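Local coordinates for protein beta-N-acetylhexosaminidase (Streptomyces plicatus, PDB 1JAK) that hydrolyses terminal N-acetylhexosamine residues from glycans as a family 20 glycoside hydrolase, using substrate-assisted catalysis in an alpha/beta barrel, at residues I86-Y100 / V109-G122. Residues are numbered along the deposited sequence; the frame is centred on the assembly and turned at random.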
loop_
_atom_site.group_PDB
_atom_site.type_symbol
_atom_site.label_atom_id
_atom_site.label_comp_id
_atom_site.label_asym_id
_atom_site.label_seq_id
_atom_site.Cartn_x
_atom_site.Cartn_y
_atom_site.Cartn_z
ATOM N N ILE A 86 -21.399 -8.803 18.619
ATOM C CA ILE A 86 -20.408 -8.849 17.548
ATOM C C ILE A 86 -19.368 -9.856 18.011
ATOM O O ILE A 86 -18.721 -9.658 19.038
ATOM C CB ILE A 86 -19.722 -7.483 17.325
ATOM C CG1 ILE A 86 -20.743 -6.468 16.810
ATOM C CG2 ILE A 86 -18.580 -7.634 16.319
ATOM C CD1 ILE A 86 -20.193 -5.062 16.648
ATOM N N ARG A 87 -19.217 -10.941 17.262
ATOM C CA ARG A 87 -18.265 -11.975 17.635
ATOM C C ARG A 87 -17.172 -12.175 16.599
ATOM O O ARG A 87 -17.447 -12.291 15.406
ATOM C CB ARG A 87 -18.990 -13.305 17.858
ATOM C CG ARG A 87 -18.066 -14.483 18.168
ATOM C CD ARG A 87 -18.365 -15.073 19.536
ATOM N NE ARG A 87 -17.611 -16.298 19.811
ATOM C CZ ARG A 87 -16.290 -16.362 19.966
ATOM N NH1 ARG A 87 -15.543 -15.267 19.874
ATOM N NH2 ARG A 87 -15.711 -17.529 20.224
ATOM N N LEU A 88 -15.933 -12.206 17.077
ATOM C CA LEU A 88 -14.776 -12.427 16.223
ATOM C C LEU A 88 -14.232 -13.780 16.664
ATOM O O LEU A 88 -13.789 -13.936 17.801
ATOM C CB LEU A 88 -13.727 -11.332 16.447
ATOM C CG LEU A 88 -14.231 -9.889 16.325
ATOM C CD1 LEU A 88 -13.059 -8.927 16.492
ATOM C CD2 LEU A 88 -14.899 -9.683 14.973
ATOM N N ARG A 89 -14.278 -14.764 15.774
ATOM C CA ARG A 89 -13.808 -16.091 16.139
ATOM C C ARG A 89 -12.834 -16.728 15.167
ATOM O O ARG A 89 -12.994 -16.635 13.950
ATOM C CB ARG A 89 -15.004 -17.024 16.350
ATOM C CG ARG A 89 -15.984 -17.070 15.193
ATOM C CD ARG A 89 -17.268 -17.786 15.600
ATOM N NE ARG A 89 -17.050 -19.202 15.886
ATOM C CZ ARG A 89 -16.862 -20.131 14.954
ATOM N NH1 ARG A 89 -16.867 -19.797 13.670
ATOM N NH2 ARG A 89 -16.671 -21.396 15.304
ATOM N N LEU A 90 -11.819 -17.374 15.731
ATOM C CA LEU A 90 -10.808 -18.065 14.946
ATOM C C LEU A 90 -11.188 -19.536 14.927
ATOM O O LEU A 90 -11.357 -20.156 15.979
ATOM C CB LEU A 90 -9.429 -17.889 15.582
ATOM C CG LEU A 90 -8.902 -16.455 15.623
ATOM C CD1 LEU A 90 -7.630 -16.395 16.450
ATOM C CD2 LEU A 90 -8.654 -15.964 14.204
ATOM N N ALA A 91 -11.337 -20.088 13.730
ATOM C CA ALA A 91 -11.704 -21.487 13.584
ATOM C C ALA A 91 -11.288 -22.004 12.218
ATOM O O ALA A 91 -10.889 -21.233 11.345
ATOM C CB ALA A 91 -13.205 -21.648 13.764
ATOM N N GLY A 92 -11.376 -23.318 12.040
ATOM C CA GLY A 92 -11.021 -23.905 10.765
ATOM C C GLY A 92 -12.027 -23.459 9.727
ATOM O O GLY A 92 -13.147 -23.076 10.065
ATOM N N GLY A 93 -11.633 -23.502 8.461
ATOM C CA GLY A 93 -12.527 -23.088 7.399
ATOM C C GLY A 93 -11.749 -22.825 6.128
ATOM O O GLY A 93 -10.525 -22.726 6.170
ATOM N N PRO A 94 -12.429 -22.712 4.978
ATOM C CA PRO A 94 -11.778 -22.459 3.691
ATOM C C PRO A 94 -11.543 -20.967 3.468
ATOM O O PRO A 94 -12.002 -20.401 2.475
ATOM C CB PRO A 94 -12.780 -23.029 2.700
ATOM C CG PRO A 94 -14.077 -22.609 3.317
ATOM C CD PRO A 94 -13.875 -22.935 4.792
ATOM N N TYR A 95 -10.827 -20.330 4.387
ATOM C CA TYR A 95 -10.584 -18.900 4.263
ATOM C C TYR A 95 -9.116 -18.507 4.160
ATOM O O TYR A 95 -8.793 -17.324 4.078
ATOM C CB TYR A 95 -11.254 -18.172 5.430
ATOM C CG TYR A 95 -12.723 -18.515 5.551
ATOM C CD1 TYR A 95 -13.592 -18.324 4.476
ATOM C CD2 TYR A 95 -13.238 -19.067 6.722
ATOM C CE1 TYR A 95 -14.936 -18.678 4.562
ATOM C CE2 TYR A 95 -14.581 -19.425 6.821
ATOM C CZ TYR A 95 -15.423 -19.229 5.735
ATOM O OH TYR A 95 -16.750 -19.590 5.814
ATOM N N GLY A 96 -8.231 -19.498 4.161
ATOM C CA GLY A 96 -6.811 -19.211 4.050
ATOM C C GLY A 96 -6.253 -18.327 5.150
ATOM O O GLY A 96 -6.839 -18.208 6.227
ATOM N N ASP A 97 -5.115 -17.697 4.877
ATOM C CA ASP A 97 -4.476 -16.836 5.860
ATOM C C ASP A 97 -5.098 -15.449 5.951
ATOM O O ASP A 97 -4.914 -14.757 6.949
ATOM C CB ASP A 97 -2.986 -16.670 5.543
ATOM C CG ASP A 97 -2.231 -17.980 5.563
ATOM O OD1 ASP A 97 -2.365 -18.732 6.549
ATOM O OD2 ASP A 97 -1.492 -18.252 4.592
ATOM N N GLU A 98 -5.843 -15.050 4.925
ATOM C CA GLU A 98 -6.425 -13.711 4.912
ATOM C C GLU A 98 -7.930 -13.598 4.734
ATOM O O GLU A 98 -8.475 -12.496 4.818
ATOM C CB GLU A 98 -5.760 -12.883 3.813
ATOM C CG GLU A 98 -4.281 -12.661 4.012
ATOM C CD GLU A 98 -3.721 -11.705 2.987
ATOM O OE1 GLU A 98 -3.543 -12.115 1.817
ATOM O OE2 GLU A 98 -3.476 -10.538 3.354
ATOM N N GLY A 99 -8.593 -14.721 4.476
ATOM C CA GLY A 99 -10.027 -14.697 4.262
ATOM C C GLY A 99 -10.864 -14.746 5.525
ATOM O O GLY A 99 -10.339 -14.861 6.631
ATOM N N TYR A 100 -12.178 -14.665 5.350
ATOM C CA TYR A 100 -13.110 -14.684 6.472
ATOM C C TYR A 100 -14.535 -14.906 5.981
ATOM O O TYR A 100 -14.821 -14.857 4.784
ATOM C CB TYR A 100 -13.091 -13.333 7.197
ATOM C CG TYR A 100 -13.592 -12.212 6.307
ATOM C CD1 TYR A 100 -12.744 -11.610 5.376
ATOM C CD2 TYR A 100 -14.938 -11.835 6.308
ATOM C CE1 TYR A 100 -13.220 -10.676 4.467
ATOM C CE2 TYR A 100 -15.426 -10.898 5.399
ATOM C CZ TYR A 100 -14.560 -10.327 4.478
ATOM O OH TYR A 100 -15.036 -9.433 3.553
ATOM N N VAL A 109 -23.632 -10.172 14.649
ATOM C CA VAL A 109 -22.700 -10.249 13.532
ATOM C C VAL A 109 -21.536 -11.117 13.974
ATOM O O VAL A 109 -20.963 -10.903 15.044
ATOM C CB VAL A 109 -22.159 -8.857 13.129
ATOM C CG1 VAL A 109 -21.007 -9.010 12.141
ATOM C CG2 VAL A 109 -23.269 -8.034 12.496
ATOM N N THR A 110 -21.205 -12.111 13.161
ATOM C CA THR A 110 -20.099 -12.996 13.476
ATOM C C THR A 110 -19.101 -13.019 12.332
ATOM O O THR A 110 -19.466 -13.265 11.182
ATOM C CB THR A 110 -20.575 -14.436 13.728
ATOM O OG1 THR A 110 -21.474 -14.454 14.843
ATOM C CG2 THR A 110 -19.389 -15.345 14.026
ATOM N N ILE A 111 -17.845 -12.741 12.658
ATOM C CA ILE A 111 -16.774 -12.768 11.672
ATOM C C ILE A 111 -15.898 -13.951 12.052
ATOM O O ILE A 111 -15.350 -14.001 13.153
ATOM C CB ILE A 111 -15.940 -11.473 11.704
ATOM C CG1 ILE A 111 -16.814 -10.290 11.277
ATOM C CG2 ILE A 111 -14.731 -11.605 10.775
ATOM C CD1 ILE A 111 -16.123 -8.941 11.380
ATOM N N THR A 112 -15.787 -14.911 11.141
ATOM C CA THR A 112 -14.993 -16.106 11.382
ATOM C C THR A 112 -13.819 -16.176 10.413
ATOM O O THR A 112 -13.969 -15.883 9.230
ATOM C CB THR A 112 -15.851 -17.376 11.203
ATOM O OG1 THR A 112 -17.001 -17.304 12.058
ATOM C CG2 THR A 112 -15.043 -18.616 11.550
ATOM N N ALA A 113 -12.655 -16.568 10.920
ATOM C CA ALA A 113 -11.459 -16.679 10.088
ATOM C C ALA A 113 -10.465 -17.652 10.707
ATOM O O ALA A 113 -10.617 -18.054 11.861
ATOM C CB ALA A 113 -10.812 -15.309 9.925
ATOM N N ARG A 114 -9.444 -18.029 9.941
ATOM C CA ARG A 114 -8.430 -18.944 10.445
ATOM C C ARG A 114 -7.364 -18.160 11.201
ATOM O O ARG A 114 -6.795 -18.651 12.174
ATOM C CB ARG A 114 -7.776 -19.716 9.294
ATOM C CG ARG A 114 -8.734 -20.572 8.484
ATOM C CD ARG A 114 -8.002 -21.273 7.345
ATOM N NE ARG A 114 -7.046 -22.263 7.833
ATOM C CZ ARG A 114 -7.387 -23.445 8.338
ATOM N NH1 ARG A 114 -8.665 -23.792 8.419
ATOM N NH2 ARG A 114 -6.452 -24.282 8.768
ATOM N N LYS A 115 -7.098 -16.937 10.750
ATOM C CA LYS A 115 -6.091 -16.097 11.388
ATOM C C LYS A 115 -6.571 -14.672 11.650
ATOM O O LYS A 115 -7.567 -14.226 11.081
ATOM C CB LYS A 115 -4.817 -16.068 10.537
ATOM C CG LYS A 115 -4.111 -17.417 10.457
ATOM C CD LYS A 115 -2.697 -17.275 9.922
ATOM C CE LYS A 115 -1.946 -18.598 9.992
ATOM N NZ LYS A 115 -0.540 -18.463 9.518
ATOM N N ALA A 116 -5.852 -13.969 12.521
ATOM C CA ALA A 116 -6.192 -12.596 12.887
ATOM C C ALA A 116 -6.318 -11.675 11.679
ATOM O O ALA A 116 -7.161 -10.779 11.663
ATOM C CB ALA A 116 -5.152 -12.043 13.856
ATOM N N ALA A 117 -5.478 -11.889 10.670
ATOM C CA ALA A 117 -5.526 -11.057 9.471
ATOM C C ALA A 117 -6.896 -11.183 8.819
ATOM O O ALA A 117 -7.413 -10.219 8.256
ATOM C CB ALA A 117 -4.437 -11.478 8.491
ATOM N N GLY A 118 -7.481 -12.376 8.901
ATOM C CA GLY A 118 -8.793 -12.597 8.319
ATOM C C GLY A 118 -9.862 -11.836 9.081
ATOM O O GLY A 118 -10.760 -11.234 8.484
ATOM N N LEU A 119 -9.776 -11.870 10.407
ATOM C CA LEU A 119 -10.732 -11.152 11.242
ATOM C C LEU A 119 -10.612 -9.662 10.935
ATOM O O LEU A 119 -11.611 -8.954 10.829
ATOM C CB LEU A 119 -10.430 -11.386 12.725
ATOM C CG LEU A 119 -10.577 -12.814 13.253
ATOM C CD1 LEU A 119 -10.230 -12.846 14.732
ATOM C CD2 LEU A 119 -12.003 -13.301 13.029
ATOM N N PHE A 120 -9.374 -9.198 10.797
ATOM C CA PHE A 120 -9.100 -7.793 10.509
ATOM C C PHE A 120 -9.751 -7.382 9.189
ATOM O O PHE A 120 -10.369 -6.323 9.088
ATOM C CB PHE A 120 -7.587 -7.569 10.446
ATOM C CG PHE A 120 -7.187 -6.123 10.396
ATOM C CD1 PHE A 120 -7.163 -5.352 11.556
ATOM C CD2 PHE A 120 -6.828 -5.529 9.189
ATOM C CE1 PHE A 120 -6.784 -4.014 11.514
ATOM C CE2 PHE A 120 -6.447 -4.188 9.136
ATOM C CZ PHE A 120 -6.423 -3.429 10.300
ATOM N N HIS A 121 -9.612 -8.224 8.172
ATOM C CA HIS A 121 -10.210 -7.933 6.877
ATOM C C HIS A 121 -11.732 -7.940 6.993
ATOM O O HIS A 121 -12.411 -7.145 6.345
ATOM C CB HIS A 121 -9.722 -8.951 5.847
ATOM C CG HIS A 121 -8.258 -8.839 5.554
ATOM N ND1 HIS A 121 -7.502 -9.899 5.100
ATOM C CD2 HIS A 121 -7.408 -7.790 5.660
ATOM C CE1 HIS A 121 -6.249 -9.508 4.943
ATOM N NE2 HIS A 121 -6.165 -8.232 5.277
ATOM N N GLY A 122 -12.264 -8.828 7.830
ATOM C CA GLY A 122 -13.705 -8.876 8.019
ATOM C C GLY A 122 -14.183 -7.561 8.613
ATOM O O GLY A 122 -15.263 -7.066 8.286
HETATM O O HOH W 1 -8.207 -16.337 7.843
HETATM O O HOH W 2 -4.540 -20.554 6.336
#
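Arg89 and Thr112 lie side by side on one face of a parallel strand pair, where Arg89 NH1 donates to Thr112 OG1 at 3.0 Å, the hydroxyl lying in the guanidinium plane. A bend of the Arg89 side chain at chi3 (-66°) brings the guanidinium to the hydroxyl, and its CD packs against Thr110 CG2. With an alanine here, Thr112 OG1 would probably lose this donor and the methyl of Thr110 would be less covered. On the other face, Leu90 CD2 meets Leu119 CD1 at 3.5 Å, the two side chains at about a right angle, while Leu88 CD2 rests on Ile111. The backbones are joined by a parallel ladder: Arg87 N to Val109 O, Ile111 N to Arg87 O, Arg89 N to Ile111 O and Ala113 N to Arg89 O, and Ala91 N to Ala113 O extends it.

Past the strand, the loop wraps the first turns of helix 116-129. His121 ND1 donates to Glu98 O at 2.8 Å, in the carbonyl plane and on a lone pair; Glu98 OE2 forms a salt bridge with Arg160. Gly122 CA sits over the centre of the Tyr100 ring, a CH-pi contact 3.6 Å from the centroid. Water 1 links Gly96 O and Gly99 O to Lys115 N, at the N-cap.

Strand 86-90 lies between strands 49-50 and 108-113 in the mixed sheet of the non-catalytic domain; Leu88 and Leu90 also touch helix 55-72, and strand 100-105 pairs antiparallel with 108-113.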